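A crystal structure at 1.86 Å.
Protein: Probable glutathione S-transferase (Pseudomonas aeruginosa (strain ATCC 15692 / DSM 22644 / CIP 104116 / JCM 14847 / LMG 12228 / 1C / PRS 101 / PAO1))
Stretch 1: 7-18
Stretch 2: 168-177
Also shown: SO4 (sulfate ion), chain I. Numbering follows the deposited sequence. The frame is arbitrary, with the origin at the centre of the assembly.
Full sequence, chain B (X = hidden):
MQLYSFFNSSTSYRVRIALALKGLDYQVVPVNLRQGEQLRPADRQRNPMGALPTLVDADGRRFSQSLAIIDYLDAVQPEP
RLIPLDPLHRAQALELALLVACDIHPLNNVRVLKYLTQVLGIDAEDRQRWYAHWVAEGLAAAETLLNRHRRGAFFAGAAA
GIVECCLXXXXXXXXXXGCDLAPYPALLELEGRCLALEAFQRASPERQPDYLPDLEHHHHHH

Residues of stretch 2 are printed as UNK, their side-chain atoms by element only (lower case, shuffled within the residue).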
# COMPACT_ATOMS: atom_id res chain seq x y z
N PHE B 7 -13.03 9.93 -13.48
CA PHE B 7 -13.28 11.11 -12.60
C PHE B 7 -13.55 10.63 -11.17
O PHE B 7 -13.07 11.27 -10.21
CB PHE B 7 -14.36 12.04 -13.14
CG PHE B 7 -15.76 11.50 -13.08
CD1 PHE B 7 -16.51 11.64 -11.93
CD2 PHE B 7 -16.30 10.83 -14.16
CE1 PHE B 7 -17.79 11.12 -11.87
CE2 PHE B 7 -17.60 10.35 -14.11
CZ PHE B 7 -18.33 10.48 -12.96
N ASN B 8 -14.25 9.52 -11.01
CA ASN B 8 -14.75 9.07 -9.69
C ASN B 8 -13.84 8.03 -9.03
O ASN B 8 -14.20 7.54 -7.93
CB ASN B 8 -16.16 8.49 -9.82
CG ASN B 8 -17.08 9.21 -8.86
OD1 ASN B 8 -17.13 10.44 -8.87
ND2 ASN B 8 -17.73 8.46 -7.99
N SER B 9 -12.72 7.68 -9.67
CA SER B 9 -11.75 6.71 -9.09
C SER B 9 -10.85 7.44 -8.08
O SER B 9 -10.13 8.39 -8.51
CB SER B 9 -10.94 6.09 -10.19
OG SER B 9 -9.70 5.67 -9.70
N SER B 10 -10.84 7.01 -6.82
CA SER B 10 -9.98 7.61 -5.77
C SER B 10 -8.50 7.50 -6.14
O SER B 10 -7.74 8.45 -5.90
CB SER B 10 -10.20 7.00 -4.43
OG SER B 10 -11.46 7.34 -3.96
N THR B 11 -8.08 6.37 -6.70
CA THR B 11 -6.65 6.14 -7.00
C THR B 11 -6.30 7.05 -8.17
O THR B 11 -5.16 7.56 -8.20
CB THR B 11 -6.34 4.64 -7.22
OG1 THR B 11 -7.27 4.19 -8.22
CG2 THR B 11 -6.51 3.84 -5.95
N SER B 12 -7.21 7.27 -9.11
CA SER B 12 -6.97 8.26 -10.22
C SER B 12 -6.79 9.66 -9.61
O SER B 12 -5.89 10.39 -10.02
CB SER B 12 -8.10 8.26 -11.22
OG SER B 12 -8.22 7.01 -11.88
N TYR B 13 -7.66 10.01 -8.69
CA TYR B 13 -7.63 11.34 -8.02
C TYR B 13 -6.23 11.55 -7.40
O TYR B 13 -5.64 12.63 -7.57
CB TYR B 13 -8.81 11.38 -7.04
CG TYR B 13 -9.09 12.72 -6.40
CD1 TYR B 13 -8.43 13.89 -6.79
CD2 TYR B 13 -10.10 12.83 -5.45
CE1 TYR B 13 -8.71 15.11 -6.19
CE2 TYR B 13 -10.39 14.05 -4.85
CZ TYR B 13 -9.70 15.19 -5.23
OH TYR B 13 -10.02 16.38 -4.64
N ARG B 14 -5.70 10.55 -6.68
CA ARG B 14 -4.35 10.63 -6.03
C ARG B 14 -3.33 11.09 -7.08
O ARG B 14 -2.54 11.93 -6.80
CB ARG B 14 -3.85 9.28 -5.49
CG ARG B 14 -4.66 8.69 -4.35
CD ARG B 14 -4.09 7.35 -4.01
NE ARG B 14 -4.91 6.68 -3.03
CZ ARG B 14 -4.78 5.44 -2.68
NH1 ARG B 14 -3.88 4.67 -3.29
NH2 ARG B 14 -5.57 4.93 -1.75
N VAL B 15 -3.34 10.48 -8.26
CA VAL B 15 -2.30 10.77 -9.29
C VAL B 15 -2.59 12.06 -10.03
O VAL B 15 -1.61 12.76 -10.43
CB VAL B 15 -2.18 9.58 -10.27
CG1 VAL B 15 -1.13 9.86 -11.32
CG2 VAL B 15 -1.86 8.28 -9.51
N ARG B 16 -3.85 12.42 -10.25
CA ARG B 16 -4.20 13.75 -10.81
C ARG B 16 -3.70 14.86 -9.87
O ARG B 16 -3.18 15.88 -10.35
CB ARG B 16 -5.69 13.92 -11.05
CG ARG B 16 -6.24 13.06 -12.18
CD ARG B 16 -7.64 13.46 -12.61
NE ARG B 16 -8.59 13.64 -11.50
CZ ARG B 16 -9.41 12.72 -11.02
NH1 ARG B 16 -9.48 11.52 -11.56
NH2 ARG B 16 -10.22 13.05 -10.01
N ILE B 17 -3.77 14.66 -8.56
CA ILE B 17 -3.20 15.70 -7.64
C ILE B 17 -1.69 15.75 -7.84
O ILE B 17 -1.11 16.87 -7.96
CB ILE B 17 -3.56 15.36 -6.19
CG1 ILE B 17 -5.07 15.42 -5.96
CG2 ILE B 17 -2.81 16.23 -5.20
CD1 ILE B 17 -5.50 14.78 -4.63
N ALA B 18 -1.03 14.60 -7.89
CA ALA B 18 0.44 14.56 -8.06
C ALA B 18 0.83 15.31 -9.34
O ALA B 18 1.79 16.16 -9.35
CB ALA B 18 0.94 13.13 -8.10
N UNK B 168 -6.69 13.46 0.65
CA UNK B 168 -7.80 14.27 0.09
C UNK B 168 -8.80 13.34 -0.57
O UNK B 168 -9.98 13.48 -0.34
c UNK B 168 -6.68 16.49 0.04
c UNK B 168 -8.31 15.91 -1.80
c UNK B 168 -7.26 15.38 -0.83
N UNK B 169 -8.39 12.35 -1.39
CA UNK B 169 -9.38 11.45 -1.95
C UNK B 169 -10.11 10.61 -0.89
O UNK B 169 -11.35 10.42 -0.96
c UNK B 169 -7.40 11.54 -3.33
c UNK B 169 -7.04 12.16 -1.97
c UNK B 169 -8.54 10.62 -2.95
N UNK B 170 -9.40 10.17 0.14
CA UNK B 170 -9.98 9.34 1.21
C UNK B 170 -11.03 10.16 2.01
O UNK B 170 -12.11 9.59 2.37
o UNK B 170 -11.29 6.71 2.64
c UNK B 170 -8.86 8.83 2.12
c UNK B 170 -9.37 7.97 3.27
n UNK B 170 -9.25 5.84 2.19
c UNK B 170 -10.06 6.77 2.69
N UNK B 171 -10.76 11.42 2.33
CA UNK B 171 -11.76 12.27 3.07
C UNK B 171 -12.98 12.55 2.18
O UNK B 171 -14.12 12.41 2.67
c UNK B 171 -11.09 13.56 3.56
c UNK B 171 -10.06 13.37 4.66
c UNK B 171 -10.77 12.96 5.95
c UNK B 171 -9.25 14.64 4.84
N UNK B 172 -12.80 12.83 0.89
CA UNK B 172 -13.96 13.08 -0.01
C UNK B 172 -14.86 11.84 0.01
O UNK B 172 -16.05 11.97 0.18
c UNK B 172 -13.49 13.42 -1.40
N UNK B 173 -14.26 10.66 -0.05
CA UNK B 173 -14.96 9.36 -0.09
C UNK B 173 -15.71 9.16 1.22
O UNK B 173 -16.91 8.76 1.16
c UNK B 173 -13.71 7.84 -1.68
n UNK B 173 -12.69 7.00 -1.86
o UNK B 173 -14.38 8.33 -2.59
c UNK B 173 -14.02 8.18 -0.25
N UNK B 174 -15.03 9.34 2.35
CA UNK B 174 -15.63 9.14 3.69
C UNK B 174 -16.82 10.10 3.85
O UNK B 174 -17.89 9.67 4.40
c UNK B 174 -14.62 9.31 4.78
N UNK B 175 -16.68 11.34 3.37
CA UNK B 175 -17.72 12.39 3.55
C UNK B 175 -18.94 11.92 2.76
O UNK B 175 -20.05 11.93 3.32
c UNK B 175 -18.31 14.83 3.02
c UNK B 175 -15.35 16.58 3.55
n UNK B 175 -16.68 16.57 3.72
c UNK B 175 -17.72 16.22 2.73
n UNK B 175 -14.82 16.26 2.39
n UNK B 175 -14.55 16.84 4.56
c UNK B 175 -17.24 13.75 3.05
N UNK B 176 -18.71 11.52 1.50
CA UNK B 176 -19.77 11.12 0.55
C UNK B 176 -20.49 9.87 1.09
O UNK B 176 -21.69 9.71 0.79
c UNK B 176 -20.28 10.81 -1.90
c UNK B 176 -19.69 10.82 -3.30
c UNK B 176 -17.54 9.56 -3.53
c UNK B 176 -19.20 10.92 -0.84
n UNK B 176 -16.94 8.39 -3.68
n UNK B 176 -18.88 9.62 -3.48
n UNK B 176 -16.80 10.66 -3.47
N UNK B 177 -19.83 9.02 1.87
CA UNK B 177 -20.48 7.79 2.40
C UNK B 177 -21.16 8.08 3.74
O UNK B 177 -21.61 7.14 4.42
c UNK B 177 -20.97 4.09 1.77
c UNK B 177 -19.12 5.98 1.26
s UNK B 177 -20.58 5.25 0.47
c UNK B 177 -19.45 6.65 2.56
S SO4 I . -11.72 3.33 -6.51
O1 SO4 I . -10.31 3.56 -6.58
O2 SO4 I . -12.03 2.10 -5.85
O3 SO4 I . -12.40 4.37 -5.76
O4 SO4 I . -12.22 3.29 -7.86
O HOH W 1 -11.96 10.17 -4.00

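Position 168 carries three side-chain carbons, one bearing the other two, so the chain forks at its first atom. One branch tip lies 3.3 Å from Tyr13 OH and 4.1 Å from Ile17 CD1. This is Val168, with chi1 in t, a compact side chain whose CG1 touches both the Tyr13 phenol and the Ile17 side chain.

At 169 three carbons close a ring onto the backbone N. The ring is a knob among Ser10, Tyr13, Arg14 and Ile17, with one ring carbon over a face of the Tyr13 ring. This is Pro169. With no N-H to give, it leaves the turn before it unbonded, and the helix kinks here. Its CG is 4.0 Å from the Tyr13 ring centroid in a CH-pi contact, and also 4.0 Å from Ile17 CD1; Pro169 CB lies 3.7 Å from Ser10 O.

Position 170 has three carbons in a row, the third carrying one O and one N. An amide on that length of chain is Gln170; it points sideways and makes no contact with stretch 1.

At 171, four carbons fork at the second: Leu171, out of reach of the first helix.

A lone carbon at 172 gives Ala172. Its CA-to-CB bond points toward stretch 1, and its CB lies 4.7 Å from Tyr13 CE2, beyond contact range.

Position 173 has two carbons, the second carrying one O and one N, and its polar end approaches Ser10. This shorter amide is Asn173; its ND2 donates a very short 2.5 Å hydrogen bond to Ser10 OG.

Position 174 again has a single carbon, Ala174, out of reach.

At 175 three carbons lead to N, then to a carbon with two more N. This guanidinium belongs to Arg175, which is exposed and turned to partners elsewhere in the structure.

The same pattern at 176 gives Arg176, but this one points toward stretch 1. Its NH1 donates to Asn173 OD1 at 2.8 Å and stands 4.4 Å from Asn8 ND2, a contact at the exposed margin.

Position 177 is unbranched, two carbons, a sulfur and a carbon: Met177, beyond the contact.

The helices run at 142°, their axes 9.3 Å apart at closest approach. Pro169 fills a four-residue hole, with Val168 extending the apolar patch along Tyr13 and Ile17. One turn on, Asn173 spends its amide both ways, its nitrogen on Ser10 and its oxygen on Arg176. Water 1 adds a bridge, bonding Ser10 OG at 2.9 Å and donating to Pro169 O at 3.1 Å. The rule is a rigid apolar knob beside a small, precisely bonded polar site.

Stretch 2 168-177: VPQLANARRM
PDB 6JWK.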